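Local coordinates for glycosyl hydrolase family 2, TIM barrel domain protein (Faecalibacterium prausnitzii A2-165, PDB 6ED2) that probably hydrolyses beta-glucuronides, releasing glucuronic acid, as a magnesium-containing gut bacterial beta-glucuronidase of glycosyl hydrolase family 2, at residues R248-S253 with G257-K262; R298-R303 with S432-S437; D422-D427 with R461-Q466; R496-Y501 with E512-H517; T534-D539 with M563-F568. All coordinates share one frame; numbering follows the deposited sequence.

Contact 1 (R248-S253 with G257-K262); sequences RVAESS and GTLVVK
With CG beside the backbone N (chi1 -55°), the side chain of Leu259 swings its CD2 methyl to Ser252 CB, 3.9 Å away, while its own CB meets Ala250 CB at 3.8 Å. Val249 holds CG2 between the backbone N and the carbonyl carbon, and from there this methyl approaches Val261 CG1 at 4.2 Å; Val261 CG2 in turn lies near Ala250 CB. The two strands run antiparallel, 164° between their directions, yet they are the edge strands of two different sheets of the family 2 domain, and no direct hydrogen bond joins them. Two waters bridge the strands instead. One molecule donates to Val249 O (2.7 Å) and accepts from Lys262 N (3.0 Å), and a second links Glu251 O to Val260 N in the same manner. Opposite Leu242 of strand 238-244 the chain fits in an extra residue, Val249 and Ala250 together making a classic beta bulge, whereas 257-262 pairs with strand 223-232, whose Tyr228 also bonds Ser252 OG.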
# COMPACT_ATOMS: atom_id res chain seq x y z
N ARG A 248 50.78 18.58 17.09
CA ARG A 248 50.75 19.74 16.21
C ARG A 248 51.58 19.44 14.96
O ARG A 248 52.76 19.09 15.07
CB ARG A 248 51.28 20.98 16.92
CG ARG A 248 50.92 22.27 16.19
CD ARG A 248 51.36 23.47 16.98
NE ARG A 248 52.81 23.54 17.04
CZ ARG A 248 53.46 24.46 17.75
NH1 ARG A 248 52.77 25.36 18.44
NH2 ARG A 248 54.79 24.47 17.75
N VAL A 249 50.96 19.55 13.79
CA VAL A 249 51.66 19.24 12.54
C VAL A 249 52.06 20.50 11.78
O VAL A 249 52.89 20.42 10.87
CB VAL A 249 50.82 18.32 11.64
CG1 VAL A 249 50.53 17.01 12.36
CG2 VAL A 249 49.52 18.99 11.23
N ALA A 250 51.49 21.66 12.12
CA ALA A 250 51.85 22.91 11.48
C ALA A 250 51.45 24.06 12.38
O ALA A 250 50.51 23.95 13.17
CB ALA A 250 51.18 23.06 10.11
N GLU A 251 52.16 25.17 12.25
CA GLU A 251 51.76 26.38 12.94
C GLU A 251 52.29 27.57 12.16
O GLU A 251 53.24 27.44 11.39
CB GLU A 251 52.27 26.38 14.38
CG GLU A 251 53.69 25.86 14.49
CD GLU A 251 54.72 26.91 14.10
OE1 GLU A 251 54.42 28.13 14.27
OE2 GLU A 251 55.81 26.53 13.63
N SER A 252 51.67 28.72 12.38
CA SER A 252 52.06 29.92 11.66
C SER A 252 51.56 31.13 12.42
O SER A 252 50.45 31.11 12.96
CB SER A 252 51.51 29.89 10.22
OG SER A 252 51.68 31.13 9.55
N SER A 253 52.38 32.17 12.47
CA SER A 253 51.97 33.48 12.96
C SER A 253 51.54 34.36 11.80
O SER A 253 52.08 34.25 10.70
CB SER A 253 53.11 34.16 13.70
OG SER A 253 53.77 33.23 14.53
N GLY A 257 49.30 33.37 5.77
CA GLY A 257 50.45 32.50 5.86
C GLY A 257 50.18 31.18 5.19
O GLY A 257 49.18 31.00 4.49
N THR A 258 51.09 30.25 5.43
CA THR A 258 51.05 28.93 4.84
C THR A 258 51.30 27.91 5.94
O THR A 258 52.25 28.06 6.72
CB THR A 258 52.10 28.81 3.72
OG1 THR A 258 51.80 29.77 2.70
CG2 THR A 258 52.08 27.41 3.10
N LEU A 259 50.45 26.89 6.03
CA LEU A 259 50.71 25.75 6.90
C LEU A 259 51.31 24.65 6.05
O LEU A 259 50.72 24.23 5.05
CB LEU A 259 49.43 25.28 7.60
CG LEU A 259 48.70 26.38 8.39
CD1 LEU A 259 47.25 25.99 8.62
CD2 LEU A 259 49.41 26.70 9.71
N VAL A 260 52.50 24.20 6.43
CA VAL A 260 53.20 23.12 5.73
C VAL A 260 52.92 21.84 6.49
O VAL A 260 53.26 21.73 7.67
CB VAL A 260 54.71 23.40 5.64
CG1 VAL A 260 55.42 22.28 4.91
CG2 VAL A 260 54.95 24.73 4.94
N VAL A 261 52.31 20.86 5.82
CA VAL A 261 51.92 19.60 6.46
C VAL A 261 52.67 18.47 5.77
O VAL A 261 52.26 17.99 4.70
CB VAL A 261 50.41 19.36 6.42
CG1 VAL A 261 50.06 18.11 7.20
CG2 VAL A 261 49.66 20.56 6.98
N LYS A 262 53.75 18.02 6.39
CA LYS A 262 54.55 16.94 5.82
C LYS A 262 53.82 15.61 5.93
O LYS A 262 53.21 15.30 6.96
CB LYS A 262 55.91 16.87 6.53
CG LYS A 262 56.94 16.05 5.79
CD LYS A 262 58.27 16.04 6.54
CE LYS A 262 59.05 14.76 6.28
NZ LYS A 262 60.26 14.67 7.15
O HOH W 1 54.14 18.73 9.24
O HOH W 2 53.80 25.64 8.82

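Contact 2 (R298-R303 with S432-S437); sequences RTFEIR and SVIAWS
Phe300 and Ile434 make the apolar half of this buried contact, the isoleucine lying over one face of the aromatic ring. Ile434 CB sits almost centrally, 3.5 Å from the ring centroid and 11° off the normal, a CH-pi contact. Its two branches spread from that point: CG2 reaches Phe300 CG at 3.5 Å, and CD1 extends over the far end of the ring to Phe300 CZ at 3.7 Å. The phenylalanine is presented by a chi1 of -175°, which carries CG away from its own backbone N and toward strand 433-440. In the fold, that strand belongs to the parallel wall of the TIM barrel, while 300-303 pairs with strand 306-309 in the antiparallel ribbon that leads into the barrel, so the ring and the isoleucine join the ribbon to the wall. The polar half is made by Arg298, whose chain bends at chi2 and crosses Ile434 at about a right angle. Its NH2 gives a weak hydrogen bond to Val433 O, 3.0 Å long with an N-H...O angle of only 129°, the oxygen lying at the edge of the guanidinium near its plane. NE is bound by Pro431 O and NH1 by Gln466 OE1, and these bonds help fix the rotation of the buried group. Val433 O also accepts from Arg468.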
# COMPACT_ATOMS: atom_id res chain seq x y z
N ARG A 298 42.55 18.73 0.54
CA ARG A 298 42.20 18.17 -0.75
C ARG A 298 42.15 19.30 -1.78
O ARG A 298 41.77 20.43 -1.45
CB ARG A 298 40.85 17.44 -0.70
CG ARG A 298 39.66 18.35 -0.39
CD ARG A 298 38.96 18.81 -1.66
NE ARG A 298 37.88 19.77 -1.43
CZ ARG A 298 38.04 21.09 -1.42
NH1 ARG A 298 39.26 21.60 -1.59
NH2 ARG A 298 37.00 21.90 -1.22
N THR A 299 42.49 18.96 -3.02
CA THR A 299 42.34 19.87 -4.15
C THR A 299 41.23 19.38 -5.08
O THR A 299 41.00 18.17 -5.22
CB THR A 299 43.63 19.99 -4.96
OG1 THR A 299 43.93 18.73 -5.58
CG2 THR A 299 44.79 20.42 -4.07
N PHE A 300 40.54 20.32 -5.71
CA PHE A 300 39.49 19.94 -6.65
C PHE A 300 39.41 20.96 -7.78
O PHE A 300 39.30 22.16 -7.52
CB PHE A 300 38.15 19.81 -5.93
CG PHE A 300 37.05 19.32 -6.82
CD1 PHE A 300 36.79 17.97 -6.93
CD2 PHE A 300 36.27 20.21 -7.55
CE1 PHE A 300 35.76 17.50 -7.75
CE2 PHE A 300 35.25 19.75 -8.37
CZ PHE A 300 34.99 18.39 -8.47
N GLU A 301 39.42 20.47 -9.02
CA GLU A 301 39.40 21.33 -10.19
C GLU A 301 39.02 20.52 -11.42
O GLU A 301 39.22 19.30 -11.47
CB GLU A 301 40.76 22.00 -10.41
CG GLU A 301 41.87 20.99 -10.69
CD GLU A 301 43.21 21.66 -11.01
OE1 GLU A 301 44.20 20.92 -11.18
OE2 GLU A 301 43.27 22.91 -11.10
N ILE A 302 38.49 21.21 -12.42
CA ILE A 302 38.26 20.61 -13.73
C ILE A 302 39.52 20.81 -14.57
O ILE A 302 39.93 21.95 -14.82
CB ILE A 302 37.05 21.23 -14.43
CG1 ILE A 302 35.78 20.99 -13.62
CG2 ILE A 302 36.92 20.67 -15.85
CD1 ILE A 302 34.59 21.80 -14.12
N ARG A 303 40.12 19.70 -15.02
CA ARG A 303 41.18 19.74 -16.02
C ARG A 303 41.00 18.56 -16.96
O ARG A 303 40.62 17.47 -16.53
CB ARG A 303 42.60 19.71 -15.39
CG ARG A 303 43.04 20.99 -14.64
CD ARG A 303 42.99 22.28 -15.52
NE ARG A 303 43.57 23.46 -14.84
CZ ARG A 303 42.87 24.43 -14.25
NH1 ARG A 303 41.53 24.38 -14.23
NH2 ARG A 303 43.50 25.44 -13.66
N SER A 432 34.20 18.91 1.80
CA SER A 432 33.16 18.26 1.02
C SER A 432 32.65 19.13 -0.13
O SER A 432 32.26 18.60 -1.17
CB SER A 432 31.98 17.84 1.92
OG SER A 432 31.35 18.96 2.53
N VAL A 433 32.66 20.46 0.03
CA VAL A 433 32.07 21.38 -0.95
C VAL A 433 33.05 21.58 -2.11
O VAL A 433 34.13 22.16 -1.92
CB VAL A 433 31.69 22.71 -0.30
CG1 VAL A 433 31.28 23.75 -1.35
CG2 VAL A 433 30.57 22.48 0.71
N ILE A 434 32.69 21.11 -3.30
CA ILE A 434 33.59 21.15 -4.45
C ILE A 434 33.04 21.96 -5.63
O ILE A 434 33.74 22.11 -6.63
CB ILE A 434 33.98 19.73 -4.92
CG1 ILE A 434 32.77 18.80 -5.03
CG2 ILE A 434 34.99 19.11 -3.97
CD1 ILE A 434 32.02 18.90 -6.35
N ALA A 435 31.82 22.49 -5.55
CA ALA A 435 31.27 23.22 -6.68
C ALA A 435 30.09 24.05 -6.21
O ALA A 435 29.48 23.76 -5.18
CB ALA A 435 30.83 22.29 -7.82
N TRP A 436 29.78 25.09 -7.00
CA TRP A 436 28.70 26.03 -6.72
C TRP A 436 27.67 25.95 -7.83
O TRP A 436 28.01 26.03 -9.00
CB TRP A 436 29.21 27.48 -6.64
CG TRP A 436 30.44 27.65 -5.79
CD1 TRP A 436 31.71 27.93 -6.22
CD2 TRP A 436 30.52 27.52 -4.37
NE1 TRP A 436 32.57 28.02 -5.15
CE2 TRP A 436 31.86 27.77 -4.00
CE3 TRP A 436 29.58 27.25 -3.37
CZ2 TRP A 436 32.29 27.73 -2.67
CZ3 TRP A 436 30.01 27.22 -2.04
CH2 TRP A 436 31.35 27.45 -1.71
N SER A 437 26.40 25.80 -7.46
CA SER A 437 25.32 25.85 -8.43
C SER A 437 24.56 27.15 -8.20
O SER A 437 24.06 27.39 -7.10
CB SER A 437 24.40 24.64 -8.30
OG SER A 437 23.22 24.85 -9.06

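Contact 3 (D422-D427 with R461-Q466); sequences DMIDRD and RRLDPQ
Two helices of the TIM-barrel domain, 409-427 and 449-463, meet here near their C-terminal ends, where Ile424 fits against Leu463 and the turn that follows it. A chi1 of -70° leaves Ile424 CG1 beside the backbone N and turns CG2 opposite to that N, where it touches Leu463 CB at 3.7 Å and lies 4.2 Å from Asp464 CA; CD1 runs on to Leu463 CD1 at 4.0 Å. With an alanine here, both branches would be gone, and Leu463 would probably face a gap and gain freedom to turn. A water bridges the polar flank, donating to Asp425 OD1 (2.7 Å) and to Leu463 O (2.8 Å). Beyond the helix, Asp464 OD1 accepts from Gln466 N at 2.8 Å, an Asx turn in which the N-H comes from above the carboxylate plane. Arg468 forms a salt bridge with this same oxygen. On the inner side, Trp436 of barrel strand 433-440 packs on Ile424 and hydrogen-bonds Asp464 OD2, while strand 210-219 lies against Pro465 and Gln466.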
# COMPACT_ATOMS: atom_id res chain seq x y z
N ASP A 422 26.74 34.99 1.02
CA ASP A 422 26.61 34.33 2.31
C ASP A 422 26.86 32.83 2.17
O ASP A 422 27.55 32.23 3.00
CB ASP A 422 25.23 34.63 2.89
CG ASP A 422 25.15 36.04 3.45
OD1 ASP A 422 26.22 36.63 3.64
OD2 ASP A 422 24.04 36.58 3.68
N MET A 423 26.35 32.21 1.10
CA MET A 423 26.58 30.78 0.95
C MET A 423 28.07 30.47 0.81
O MET A 423 28.59 29.55 1.45
CB MET A 423 25.81 30.23 -0.25
CG MET A 423 26.21 28.77 -0.52
SD MET A 423 25.40 27.99 -1.93
CE MET A 423 26.21 28.85 -3.29
N ILE A 424 28.77 31.23 -0.04
CA ILE A 424 30.18 30.92 -0.24
C ILE A 424 31.00 31.25 1.00
O ILE A 424 31.90 30.50 1.39
CB ILE A 424 30.71 31.64 -1.50
CG1 ILE A 424 30.08 31.00 -2.74
CG2 ILE A 424 32.25 31.59 -1.54
CD1 ILE A 424 30.68 31.50 -4.05
N ASP A 425 30.70 32.37 1.67
CA ASP A 425 31.38 32.67 2.93
C ASP A 425 31.13 31.59 3.99
O ASP A 425 32.06 31.19 4.71
CB ASP A 425 30.95 34.05 3.45
CG ASP A 425 31.73 35.18 2.76
OD1 ASP A 425 32.87 34.92 2.29
OD2 ASP A 425 31.18 36.30 2.69
N ARG A 426 29.90 31.09 4.09
CA ARG A 426 29.60 30.08 5.11
C ARG A 426 30.28 28.75 4.81
O ARG A 426 30.77 28.07 5.72
CB ARG A 426 28.09 29.87 5.23
CG ARG A 426 27.65 29.07 6.48
CD ARG A 426 26.18 28.66 6.36
NE ARG A 426 26.02 27.68 5.29
CZ ARG A 426 24.93 26.95 5.09
NH1 ARG A 426 23.88 27.07 5.90
NH2 ARG A 426 24.89 26.08 4.08
N ASP A 427 30.36 28.36 3.53
CA ASP A 427 30.66 26.98 3.18
C ASP A 427 32.05 26.78 2.58
O ASP A 427 32.42 25.63 2.33
CB ASP A 427 29.59 26.45 2.22
CG ASP A 427 28.22 26.38 2.89
OD1 ASP A 427 28.17 26.54 4.13
OD2 ASP A 427 27.19 26.20 2.19
N ARG A 461 33.26 33.50 -8.80
CA ARG A 461 34.70 33.35 -8.96
C ARG A 461 35.45 34.18 -7.92
O ARG A 461 36.36 33.67 -7.26
CB ARG A 461 35.09 33.76 -10.38
CG ARG A 461 36.58 33.89 -10.62
CD ARG A 461 36.85 34.05 -12.10
NE ARG A 461 36.84 32.77 -12.81
CZ ARG A 461 36.62 32.63 -14.12
NH1 ARG A 461 36.38 33.69 -14.88
NH2 ARG A 461 36.66 31.42 -14.67
N ARG A 462 35.06 35.45 -7.75
CA ARG A 462 35.77 36.34 -6.83
C ARG A 462 35.68 35.85 -5.38
O ARG A 462 36.66 35.96 -4.63
CB ARG A 462 35.20 37.75 -6.89
CG ARG A 462 35.42 38.53 -8.15
CD ARG A 462 34.55 39.78 -8.07
NE ARG A 462 34.66 40.64 -9.24
CZ ARG A 462 34.22 41.90 -9.26
NH1 ARG A 462 33.64 42.40 -8.16
NH2 ARG A 462 34.35 42.65 -10.35
N LEU A 463 34.51 35.36 -4.97
CA LEU A 463 34.29 35.03 -3.56
C LEU A 463 35.06 33.79 -3.12
O LEU A 463 35.38 33.65 -1.94
CB LEU A 463 32.82 34.79 -3.28
CG LEU A 463 31.89 35.98 -3.30
CD1 LEU A 463 30.48 35.42 -3.40
CD2 LEU A 463 32.08 36.81 -2.04
N ASP A 464 35.35 32.87 -4.04
CA ASP A 464 35.87 31.58 -3.62
C ASP A 464 37.38 31.57 -3.71
O ASP A 464 37.93 31.53 -4.82
CB ASP A 464 35.28 30.46 -4.46
CG ASP A 464 35.72 29.09 -3.99
OD1 ASP A 464 36.47 29.02 -2.99
OD2 ASP A 464 35.36 28.07 -4.62
N PRO A 465 38.10 31.54 -2.58
CA PRO A 465 39.56 31.43 -2.65
C PRO A 465 40.03 30.19 -3.37
O PRO A 465 41.15 30.16 -3.88
CB PRO A 465 39.99 31.41 -1.17
CG PRO A 465 38.81 31.82 -0.39
CD PRO A 465 37.61 31.41 -1.20
N GLN A 466 39.22 29.14 -3.40
CA GLN A 466 39.65 27.90 -4.04
C GLN A 466 39.24 27.81 -5.50
O GLN A 466 39.64 26.86 -6.17
CB GLN A 466 39.08 26.69 -3.28
CG GLN A 466 39.59 26.59 -1.85
CD GLN A 466 38.95 25.44 -1.08
OE1 GLN A 466 38.57 24.41 -1.65
NE2 GLN A 466 38.84 25.60 0.22
O HOH W 3 34.73 35.19 0.35

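Contact 4 (R496-Y501 with E512-H517); sequences RYYGWY and EAAFHH
Tyr498 lays one face of its ring on the backbone and side chain of Phe515. Phe515 CA stands 3.8 Å from the centroid of the tyrosine ring, 13° off its normal, a CH-pi contact over the face. Phe515 CG is anti to its backbone N (chi1 -165°), which carries the phenylalanine ring past the rim of Tyr498: the planes, 25° apart, are slid so far that they barely overlap, and what they share is chiefly Tyr498 CD2 over Phe515 CG at 3.3 Å. Along another part of the tyrosine, CE1 meets Ala514 CB at 3.8 Å. These residues join the loop following barrel strand 492-495 to helix 508-525, the next helix of the TIM barrel, which thereby packs on the loop that precedes it. The loop reverses direction through a type II beta turn from Tyr497 to Trp500; Gly499, at its third position, has a positive phi at which a side chain would jam against the preceding carbonyl O. Further out, Tyr498 OH bonds Glu518 of the same helix, and a water donates to Ala514 O (2.7 Å) and, weakly, to that hydroxyl. Glu518 also pairs with Arg496, whose CB lies 4.4 Å from Phe515 CZ. Val567 and Phe568 of helix 554-570 pack on Phe515.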
# COMPACT_ATOMS: atom_id res chain seq x y z
N ARG A 496 16.84 16.47 -17.03
CA ARG A 496 16.19 15.90 -18.20
C ARG A 496 15.27 14.75 -17.81
O ARG A 496 15.60 13.94 -16.95
CB ARG A 496 17.23 15.42 -19.21
CG ARG A 496 17.91 16.56 -19.97
CD ARG A 496 16.88 17.47 -20.61
NE ARG A 496 17.48 18.58 -21.35
CZ ARG A 496 17.74 19.78 -20.82
NH1 ARG A 496 17.47 20.04 -19.54
NH2 ARG A 496 18.27 20.73 -21.58
N TYR A 497 14.11 14.70 -18.47
CA TYR A 497 13.04 13.77 -18.16
C TYR A 497 12.49 13.15 -19.43
O TYR A 497 11.27 13.06 -19.63
CB TYR A 497 11.93 14.46 -17.38
CG TYR A 497 12.35 14.83 -15.98
CD1 TYR A 497 12.41 13.87 -14.98
CD2 TYR A 497 12.70 16.14 -15.67
CE1 TYR A 497 12.78 14.21 -13.68
CE2 TYR A 497 13.08 16.49 -14.38
CZ TYR A 497 13.12 15.52 -13.39
OH TYR A 497 13.51 15.87 -12.12
N TYR A 498 13.39 12.73 -20.32
CA TYR A 498 13.00 11.99 -21.52
C TYR A 498 12.46 10.63 -21.12
O TYR A 498 13.21 9.77 -20.64
CB TYR A 498 14.20 11.85 -22.46
CG TYR A 498 14.51 13.12 -23.25
CD1 TYR A 498 13.67 13.56 -24.26
CD2 TYR A 498 15.66 13.87 -22.98
CE1 TYR A 498 13.95 14.70 -25.00
CE2 TYR A 498 15.95 15.01 -23.70
CZ TYR A 498 15.10 15.42 -24.71
OH TYR A 498 15.40 16.55 -25.43
N GLY A 499 11.16 10.43 -21.31
CA GLY A 499 10.52 9.20 -20.90
C GLY A 499 9.61 9.37 -19.71
O GLY A 499 8.94 8.41 -19.32
N TRP A 500 9.59 10.56 -19.11
CA TRP A 500 8.59 10.90 -18.10
C TRP A 500 7.74 12.08 -18.57
O TRP A 500 6.63 11.88 -19.08
CB TRP A 500 9.25 11.19 -16.75
CG TRP A 500 8.21 11.39 -15.67
CD1 TRP A 500 7.91 12.54 -15.02
CD2 TRP A 500 7.31 10.39 -15.16
NE1 TRP A 500 6.89 12.34 -14.13
CE2 TRP A 500 6.50 11.02 -14.20
CE3 TRP A 500 7.12 9.03 -15.43
CZ2 TRP A 500 5.50 10.32 -13.49
CZ3 TRP A 500 6.13 8.33 -14.71
CH2 TRP A 500 5.34 8.99 -13.76
N TYR A 501 8.23 13.32 -18.40
CA TYR A 501 7.44 14.47 -18.83
C TYR A 501 7.35 14.58 -20.34
O TYR A 501 6.40 15.19 -20.85
CB TYR A 501 8.03 15.77 -18.28
CG TYR A 501 7.94 15.89 -16.78
CD1 TYR A 501 6.72 15.82 -16.13
CD2 TYR A 501 9.09 16.08 -16.02
CE1 TYR A 501 6.64 15.93 -14.75
CE2 TYR A 501 9.02 16.19 -14.64
CZ TYR A 501 7.80 16.12 -14.01
OH TYR A 501 7.73 16.23 -12.64
N GLU A 512 14.22 7.82 -26.14
CA GLU A 512 15.66 7.59 -26.24
C GLU A 512 16.27 8.32 -27.43
O GLU A 512 17.35 8.90 -27.32
CB GLU A 512 15.95 6.09 -26.32
CG GLU A 512 17.42 5.76 -26.34
CD GLU A 512 17.68 4.31 -26.72
OE1 GLU A 512 16.79 3.47 -26.48
OE2 GLU A 512 18.77 4.01 -27.25
N ALA A 513 15.59 8.29 -28.59
CA ALA A 513 16.15 8.94 -29.78
C ALA A 513 16.10 10.46 -29.66
O ALA A 513 17.03 11.15 -30.09
CB ALA A 513 15.41 8.48 -31.05
N ALA A 514 15.03 11.01 -29.09
CA ALA A 514 15.00 12.44 -28.85
C ALA A 514 16.11 12.85 -27.89
O ALA A 514 16.70 13.93 -28.03
CB ALA A 514 13.63 12.87 -28.30
N PHE A 515 16.39 12.00 -26.92
CA PHE A 515 17.42 12.30 -25.93
C PHE A 515 18.80 12.32 -26.60
O PHE A 515 19.56 13.28 -26.45
CB PHE A 515 17.32 11.26 -24.81
CG PHE A 515 18.05 11.60 -23.54
CD1 PHE A 515 18.81 12.75 -23.41
CD2 PHE A 515 17.97 10.73 -22.45
CE1 PHE A 515 19.50 13.02 -22.22
CE2 PHE A 515 18.65 11.00 -21.26
CZ PHE A 515 19.42 12.14 -21.15
N HIS A 516 19.12 11.27 -27.37
CA HIS A 516 20.36 11.25 -28.15
C HIS A 516 20.45 12.45 -29.07
O HIS A 516 21.54 13.01 -29.27
CB HIS A 516 20.43 9.97 -28.97
CG HIS A 516 21.02 8.82 -28.24
ND1 HIS A 516 22.32 8.81 -27.78
CD2 HIS A 516 20.48 7.63 -27.87
CE1 HIS A 516 22.56 7.66 -27.18
NE2 HIS A 516 21.46 6.92 -27.22
N HIS A 517 19.33 12.86 -29.66
CA HIS A 517 19.34 14.03 -30.53
C HIS A 517 19.82 15.26 -29.78
O HIS A 517 20.73 15.96 -30.24
CB HIS A 517 17.95 14.26 -31.13
CG HIS A 517 17.88 15.46 -32.02
ND1 HIS A 517 18.39 15.47 -33.30
CD2 HIS A 517 17.38 16.70 -31.81
CE1 HIS A 517 18.19 16.66 -33.84
NE2 HIS A 517 17.58 17.42 -32.95
O HOH W 4 15.51 16.27 -28.78

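Contact 5 (T534-D539 with M563-F568); sequences TEYGTD and MTHAVF
Tyr536 meets three residues of 563-568, each at a different part of its ring. Its chi1 of 67° sets CG between the backbone N and the carbonyl carbon, an orientation that sends the ring from the end of strand 531-535 toward helix 554-570, where Tyr560 and Leu561 also pack on it. Phe568, with CG beside its own backbone N (chi1 -69°), turns the edge of its ring onto one face of the tyrosine. This T-shaped pair has centroids 4.8 Å apart and planes at 77°, with Phe568 CE2 3.5 Å from Tyr536 CZ. His565 comes to the rim instead. Its NE2 and Tyr536 OH share a hydrogen bond of 2.9 Å, the hydroxyl lying in the imidazole plane at the ring edge, while neither ring covers the face of the other. Thr564 adds its CG2 methyl, 3.6 Å from Tyr536 CD1; its hydroxyl is turned back to Tyr560 O within the helix. A leucine in place of Tyr536 would probably leave His565 NE2 without its mate and Phe568 without a ring face to lean on. Glu577 of strand 574-580 touches all three members of the aromatic cluster. Strand 531-535, helix 554-570 and strand 574-580 form a beta-alpha-beta unit, the repeating element of the TIM barrel, and the cluster joins the end of the first strand to the helix.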
# COMPACT_ATOMS: atom_id res chain seq x y z
N THR A 534 21.79 16.55 -13.24
CA THR A 534 21.42 16.88 -11.88
C THR A 534 19.97 16.52 -11.57
O THR A 534 19.59 16.56 -10.39
CB THR A 534 21.65 18.38 -11.62
OG1 THR A 534 21.26 19.13 -12.78
CG2 THR A 534 23.13 18.63 -11.33
N GLU A 535 19.16 16.20 -12.57
CA GLU A 535 17.84 15.62 -12.32
C GLU A 535 17.48 14.68 -13.46
O GLU A 535 17.85 14.90 -14.62
CB GLU A 535 16.73 16.67 -12.19
CG GLU A 535 16.90 17.56 -11.00
CD GLU A 535 15.72 18.42 -10.74
OE1 GLU A 535 14.61 18.08 -11.23
OE2 GLU A 535 15.89 19.43 -10.02
N TYR A 536 16.73 13.64 -13.10
CA TYR A 536 16.09 12.66 -13.95
C TYR A 536 15.44 11.63 -13.03
O TYR A 536 15.83 11.47 -11.87
CB TYR A 536 17.07 12.00 -14.92
CG TYR A 536 18.15 11.11 -14.31
CD1 TYR A 536 18.07 9.72 -14.42
CD2 TYR A 536 19.25 11.65 -13.66
CE1 TYR A 536 19.04 8.90 -13.90
CE2 TYR A 536 20.25 10.83 -13.14
CZ TYR A 536 20.14 9.46 -13.26
OH TYR A 536 21.12 8.62 -12.75
N GLY A 537 14.40 10.97 -13.55
CA GLY A 537 13.65 10.01 -12.75
C GLY A 537 12.16 9.99 -13.06
O GLY A 537 11.67 10.77 -13.89
N THR A 538 11.42 9.09 -12.41
CA THR A 538 9.99 8.99 -12.61
C THR A 538 9.33 8.83 -11.25
O THR A 538 9.91 8.24 -10.33
CB THR A 538 9.57 7.80 -13.51
OG1 THR A 538 9.74 6.56 -12.81
CG2 THR A 538 10.36 7.78 -14.81
N ASP A 539 8.12 9.35 -11.14
CA ASP A 539 7.34 9.08 -9.95
C ASP A 539 6.98 7.60 -9.95
O ASP A 539 6.57 7.04 -10.98
CB ASP A 539 6.07 9.94 -9.94
CG ASP A 539 6.36 11.40 -9.69
OD1 ASP A 539 6.23 11.86 -8.53
OD2 ASP A 539 6.70 12.11 -10.65
N MET A 563 17.33 2.79 -19.67
CA MET A 563 17.45 3.54 -20.92
C MET A 563 18.27 4.81 -20.70
O MET A 563 19.22 5.08 -21.44
CB MET A 563 16.06 3.89 -21.46
CG MET A 563 16.12 4.66 -22.77
SD MET A 563 16.30 6.45 -22.56
CE MET A 563 14.70 6.91 -21.93
N THR A 564 17.93 5.57 -19.65
CA THR A 564 18.60 6.83 -19.36
C THR A 564 20.10 6.62 -19.18
O THR A 564 20.91 7.36 -19.75
CB THR A 564 17.97 7.48 -18.12
OG1 THR A 564 16.56 7.66 -18.35
CG2 THR A 564 18.58 8.86 -17.83
N HIS A 565 20.49 5.58 -18.44
CA HIS A 565 21.91 5.38 -18.18
C HIS A 565 22.64 4.93 -19.44
O HIS A 565 23.83 5.25 -19.61
CB HIS A 565 22.11 4.35 -17.06
CG HIS A 565 21.66 4.85 -15.72
ND1 HIS A 565 21.15 4.02 -14.75
CD2 HIS A 565 21.63 6.10 -15.19
CE1 HIS A 565 20.83 4.73 -13.68
NE2 HIS A 565 21.11 6.00 -13.93
N ALA A 566 21.96 4.20 -20.33
CA ALA A 566 22.57 3.84 -21.60
C ALA A 566 22.88 5.09 -22.43
O ALA A 566 23.93 5.17 -23.06
CB ALA A 566 21.66 2.88 -22.37
N VAL A 567 21.98 6.08 -22.41
CA VAL A 567 22.29 7.36 -23.02
C VAL A 567 23.51 7.99 -22.34
O VAL A 567 24.49 8.34 -23.02
CB VAL A 567 21.08 8.30 -22.98
CG1 VAL A 567 21.44 9.64 -23.58
CG2 VAL A 567 19.90 7.66 -23.74
N PHE A 568 23.47 8.13 -21.00
CA PHE A 568 24.60 8.70 -20.26
C PHE A 568 25.90 8.05 -20.70
O PHE A 568 26.89 8.72 -21.00
CB PHE A 568 24.48 8.50 -18.74
CG PHE A 568 23.37 9.27 -18.05
CD1 PHE A 568 22.47 10.06 -18.76
CD2 PHE A 568 23.22 9.17 -16.67
CE1 PHE A 568 21.47 10.75 -18.11
CE2 PHE A 568 22.21 9.84 -16.01
CZ PHE A 568 21.33 10.64 -16.72

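In the fold
Along the chain, contact 1 comes first and closes before the others open; contacts 2 and 3 alternate their segments, and contacts 4 and 5 follow in series. Contact 1 lies in the separate family 2 beta domain, its centre about 23 Å from those of contacts 2 and 3 and about 52 Å from that of contact 4. The other four belong to the TIM-barrel region and fall into two groups. Contacts 2 and 3, centres about 12 Å apart, touch where Trp436 of strand 433-440 packs on Met423 of the preceding helix 409-427; helix 449-463 follows the strand. Contacts 4 and 5, centres about 9 Å apart, meet at Tyr497 and Glu535. Contacts 2 and 5, centres about 24 Å apart, share the barrel sheet.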